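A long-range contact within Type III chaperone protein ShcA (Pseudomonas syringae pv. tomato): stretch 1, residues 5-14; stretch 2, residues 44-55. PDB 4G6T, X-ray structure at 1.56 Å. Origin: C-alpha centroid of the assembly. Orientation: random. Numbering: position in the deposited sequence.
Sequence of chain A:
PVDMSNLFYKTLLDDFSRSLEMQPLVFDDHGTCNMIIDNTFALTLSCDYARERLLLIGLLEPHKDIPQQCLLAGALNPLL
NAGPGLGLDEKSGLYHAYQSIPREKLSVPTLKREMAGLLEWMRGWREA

Stretch 1 5-14: SNLFYKTLLD
Stretch 2 (44-55) TLSCDYARERLL

The contact centres on Tyr9, which loses 122 Å² to stretch 2, the largest share of the 395 Å² buried in total. Its CA-to-CB bond points toward the strands, and chi1 -56° (m) with chi2 -75° carries the ring to the hairpin, where its neighbours meet it obliquely. Tyr9 CB lies 3.4 Å from Cys47 SG, a tight apolar contact; the sulfur (chi1 m) sits 4.6 Å from the ring centroid, 43° off its normal. Tyr9 CD1 reaches Leu54 CB at 4.4 Å. One helical turn on, Leu13 (t, p) meets Leu45 (m, t), Leu13 CD1 to Leu45 CD1 at 3.9 Å, while Leu12 (t, p) touches Leu54 (t, p) loosely, Leu12 CD2 to Leu54 CD2 at 4.5 Å. These are van der Waals contacts that keep apolar surface from water.

Helix 8-14, with Leu13 N to Tyr9 O at 2.9 Å, runs nearly antiparallel to strand 44-48 (153°, axes 10.1 Å apart) and crosses strand 53-55 at -52° (10.5 Å). The strands pair through Ser46 N to Leu55 O (2.9 Å) and Leu55 N to Ser46 O (2.8 Å), joined by a type I turn, Tyr49 to Glu52: Ala50 is helix-like (-62/-37), Glu52 has positive phi (54/57), and Glu52 N bonds Tyr49 O at 3.1 Å. Register widens from Asn6 CA to Tyr49 CA (6.5 Å) through Tyr9 CA to Cys47 CA (7.0 Å) to Leu13 CA to Leu45 CA (9.5 Å).

Toward the turn, Tyr49 (chi1 -51°, chi2 -74°) packs obliquely against Tyr9: centroids 5.9 Å apart, planes at 70°, Tyr9 CE2 to Tyr49 CD1 3.9 Å. Asn6 CB (chi1 -75°) approaches Tyr49 CD1 at 3.8 Å.

No direct hydrogen bond crosses the interface; a water bridges its polar edge, accepting from Tyr9 OH (2.8 Å) and donating to Asn6 OD1 (3.0 Å) and Tyr49 O (2.7 Å). Within the hairpin, Asp48 OD2 forms salt bridges with Arg53 NE (2.8 Å), linking the strands, and Arg51 NH1 (2.9 Å), linking turn to first strand.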

# COMPACT_ATOMS: atom_id res chain seq x y z
N SER A 5 0.41 -19.72 7.84
CA SER A 5 0.48 -18.54 8.66
C SER A 5 0.66 -17.27 7.86
O SER A 5 0.28 -16.21 8.35
CB SER A 5 1.60 -18.66 9.73
OG SER A 5 2.90 -18.69 9.17
N ASN A 6 1.19 -17.43 6.67
CA ASN A 6 1.38 -16.28 5.76
C ASN A 6 0.03 -15.73 5.26
O ASN A 6 0.01 -14.62 4.67
CB ASN A 6 2.31 -16.56 4.63
CG ASN A 6 3.76 -16.58 5.08
OD1 ASN A 6 4.09 -15.88 6.07
ND2 ASN A 6 4.60 -17.33 4.40
N LEU A 7 -1.09 -16.42 5.51
CA LEU A 7 -2.40 -15.83 5.18
C LEU A 7 -2.88 -14.81 6.19
O LEU A 7 -3.94 -14.27 6.06
CB LEU A 7 -3.46 -16.90 4.95
CG LEU A 7 -3.38 -17.64 3.64
CD1 LEU A 7 -4.07 -18.99 3.79
CD2 LEU A 7 -3.93 -16.73 2.54
N PHE A 8 -2.12 -14.57 7.27
CA PHE A 8 -2.45 -13.56 8.27
C PHE A 8 -2.76 -12.17 7.65
O PHE A 8 -3.66 -11.50 8.08
CB PHE A 8 -1.26 -13.42 9.21
CG PHE A 8 -1.48 -12.54 10.40
CD1 PHE A 8 -2.04 -13.08 11.54
CD2 PHE A 8 -1.19 -11.20 10.35
CE1 PHE A 8 -2.25 -12.29 12.68
CE2 PHE A 8 -1.42 -10.38 11.47
CZ PHE A 8 -1.96 -10.93 12.63
N TYR A 9 -1.95 -11.80 6.66
CA TYR A 9 -2.07 -10.51 5.98
C TYR A 9 -3.41 -10.38 5.25
O TYR A 9 -4.11 -9.39 5.41
CB TYR A 9 -0.91 -10.28 5.01
CG TYR A 9 0.46 -10.41 5.71
CD1 TYR A 9 0.94 -9.41 6.55
CD2 TYR A 9 1.17 -11.59 5.62
CE1 TYR A 9 2.13 -9.60 7.24
CE2 TYR A 9 2.35 -11.78 6.31
CZ TYR A 9 2.80 -10.78 7.12
OH TYR A 9 4.03 -11.02 7.79
N LYS A 10 -3.77 -11.45 4.54
CA LYS A 10 -5.08 -11.48 3.87
C LYS A 10 -6.20 -11.38 4.87
O LYS A 10 -7.19 -10.66 4.69
CB LYS A 10 -5.22 -12.76 3.08
CG LYS A 10 -6.62 -12.90 2.51
CD LYS A 10 -6.88 -14.20 1.79
CE LYS A 10 -8.26 -14.20 1.14
NZ LYS A 10 -9.40 -14.17 2.08
N THR A 11 -6.13 -12.14 5.95
CA THR A 11 -7.16 -12.06 6.96
C THR A 11 -7.36 -10.64 7.51
O THR A 11 -8.48 -10.16 7.74
CB THR A 11 -6.88 -13.07 8.10
OG1 THR A 11 -6.69 -14.34 7.46
CG2 THR A 11 -8.03 -13.08 9.09
N LEU A 12 -6.24 -9.97 7.73
CA LEU A 12 -6.27 -8.59 8.19
C LEU A 12 -6.94 -7.72 7.13
O LEU A 12 -7.76 -6.86 7.48
CB LEU A 12 -4.86 -8.07 8.47
CG LEU A 12 -4.77 -6.58 8.78
CD1 LEU A 12 -5.48 -6.25 10.05
CD2 LEU A 12 -3.27 -6.25 8.83
N LEU A 13 -6.50 -7.88 5.90
CA LEU A 13 -7.05 -7.12 4.78
C LEU A 13 -8.55 -7.32 4.62
O LEU A 13 -9.28 -6.32 4.42
CB LEU A 13 -6.30 -7.34 3.52
CG LEU A 13 -6.64 -6.42 2.33
CD1 LEU A 13 -6.35 -4.97 2.71
CD2 LEU A 13 -5.85 -6.84 1.11
N ASP A 14 -8.99 -8.58 4.82
CA ASP A 14 -10.45 -8.82 4.86
C ASP A 14 -11.17 -8.12 5.97
O ASP A 14 -12.26 -7.58 5.76
CB ASP A 14 -10.70 -10.32 5.00
CG ASP A 14 -10.29 -11.12 3.78
OD1 ASP A 14 -9.99 -10.56 2.69
OD2 ASP A 14 -10.18 -12.40 3.93
N THR A 44 0.13 1.42 -2.08
CA THR A 44 0.18 -0.01 -2.22
C THR A 44 0.46 -0.64 -0.88
O THR A 44 1.28 -0.12 -0.11
CB THR A 44 1.15 -0.57 -3.25
OG1 THR A 44 0.93 0.11 -4.51
CG2 THR A 44 0.78 -2.03 -3.44
N LEU A 45 -0.25 -1.70 -0.56
CA LEU A 45 0.12 -2.55 0.59
C LEU A 45 0.85 -3.77 0.06
O LEU A 45 0.36 -4.44 -0.88
CB LEU A 45 -1.10 -3.00 1.33
CG LEU A 45 -2.01 -2.03 2.00
CD1 LEU A 45 -3.19 -2.70 2.67
CD2 LEU A 45 -1.26 -1.14 2.98
N SER A 46 2.01 -4.10 0.63
CA SER A 46 2.87 -5.14 0.11
C SER A 46 3.27 -6.08 1.25
O SER A 46 3.77 -5.60 2.28
CB SER A 46 4.11 -4.56 -0.55
OG SER A 46 4.93 -5.50 -1.23
N CYS A 47 3.07 -7.39 1.04
CA CYS A 47 3.36 -8.34 2.09
C CYS A 47 4.80 -8.81 1.98
O CYS A 47 5.18 -9.39 0.97
CB CYS A 47 2.47 -9.59 1.92
SG CYS A 47 0.74 -9.24 2.17
N ASP A 48 5.60 -8.58 3.01
CA ASP A 48 6.96 -9.08 2.99
C ASP A 48 7.01 -10.28 3.93
O ASP A 48 7.24 -10.16 5.13
CB ASP A 48 7.93 -7.99 3.41
CG ASP A 48 9.37 -8.43 3.31
OD1 ASP A 48 9.64 -9.62 3.09
OD2 ASP A 48 10.26 -7.54 3.49
N TYR A 49 6.72 -11.44 3.38
CA TYR A 49 6.49 -12.62 4.20
C TYR A 49 7.77 -13.04 4.91
O TYR A 49 7.69 -13.35 6.08
CB TYR A 49 6.00 -13.81 3.36
CG TYR A 49 4.80 -13.55 2.42
CD1 TYR A 49 3.50 -13.41 2.93
CD2 TYR A 49 5.01 -13.38 1.09
CE1 TYR A 49 2.44 -13.12 2.08
CE2 TYR A 49 3.94 -13.08 0.28
CZ TYR A 49 2.68 -13.00 0.76
OH TYR A 49 1.61 -12.72 -0.10
N ALA A 50 8.88 -12.98 4.19
CA ALA A 50 10.17 -13.43 4.72
C ALA A 50 10.58 -12.61 5.91
O ALA A 50 11.16 -13.16 6.88
CB ALA A 50 11.21 -13.38 3.63
N ARG A 51 10.30 -11.31 5.90
CA ARG A 51 10.66 -10.43 7.00
C ARG A 51 9.53 -10.12 7.94
O ARG A 51 9.68 -9.28 8.83
CB ARG A 51 11.33 -9.15 6.44
CG ARG A 51 12.44 -9.39 5.41
CD ARG A 51 13.16 -8.13 4.98
NE ARG A 51 14.18 -8.33 3.92
CZ ARG A 51 13.93 -8.45 2.62
NH1 ARG A 51 12.69 -8.39 2.13
NH2 ARG A 51 14.94 -8.65 1.76
N GLU A 52 8.39 -10.79 7.77
CA GLU A 52 7.29 -10.69 8.70
C GLU A 52 6.89 -9.25 8.93
O GLU A 52 6.73 -8.77 9.99
CB GLU A 52 7.59 -11.43 10.02
CG GLU A 52 7.83 -12.91 9.76
CD GLU A 52 8.06 -13.71 11.05
OE1 GLU A 52 7.18 -13.72 11.94
OE2 GLU A 52 9.14 -14.34 11.16
N ARG A 53 6.54 -8.58 7.82
CA ARG A 53 6.11 -7.21 7.93
C ARG A 53 5.18 -6.85 6.75
O ARG A 53 5.31 -7.44 5.67
CB ARG A 53 7.34 -6.21 7.94
CG ARG A 53 8.28 -6.37 6.77
CD ARG A 53 9.54 -5.46 6.77
NE ARG A 53 10.14 -5.53 5.48
CZ ARG A 53 10.81 -4.53 4.87
NH1 ARG A 53 10.95 -3.36 5.48
NH2 ARG A 53 11.19 -4.72 3.65
N LEU A 54 4.34 -5.88 6.99
CA LEU A 54 3.49 -5.31 5.93
C LEU A 54 4.04 -3.94 5.60
O LEU A 54 4.27 -3.12 6.50
CB LEU A 54 2.09 -5.21 6.45
CG LEU A 54 1.03 -4.70 5.42
CD1 LEU A 54 0.84 -5.70 4.26
CD2 LEU A 54 -0.30 -4.32 6.10
N LEU A 55 4.20 -3.68 4.32
CA LEU A 55 4.66 -2.35 3.87
C LEU A 55 3.52 -1.55 3.31
O LEU A 55 2.73 -2.11 2.54
CB LEU A 55 5.74 -2.48 2.85
CG LEU A 55 6.98 -3.26 3.32
CD1 LEU A 55 7.83 -3.74 2.18
CD2 LEU A 55 7.69 -2.39 4.33
O HOH W 1 5.24 -13.43 7.25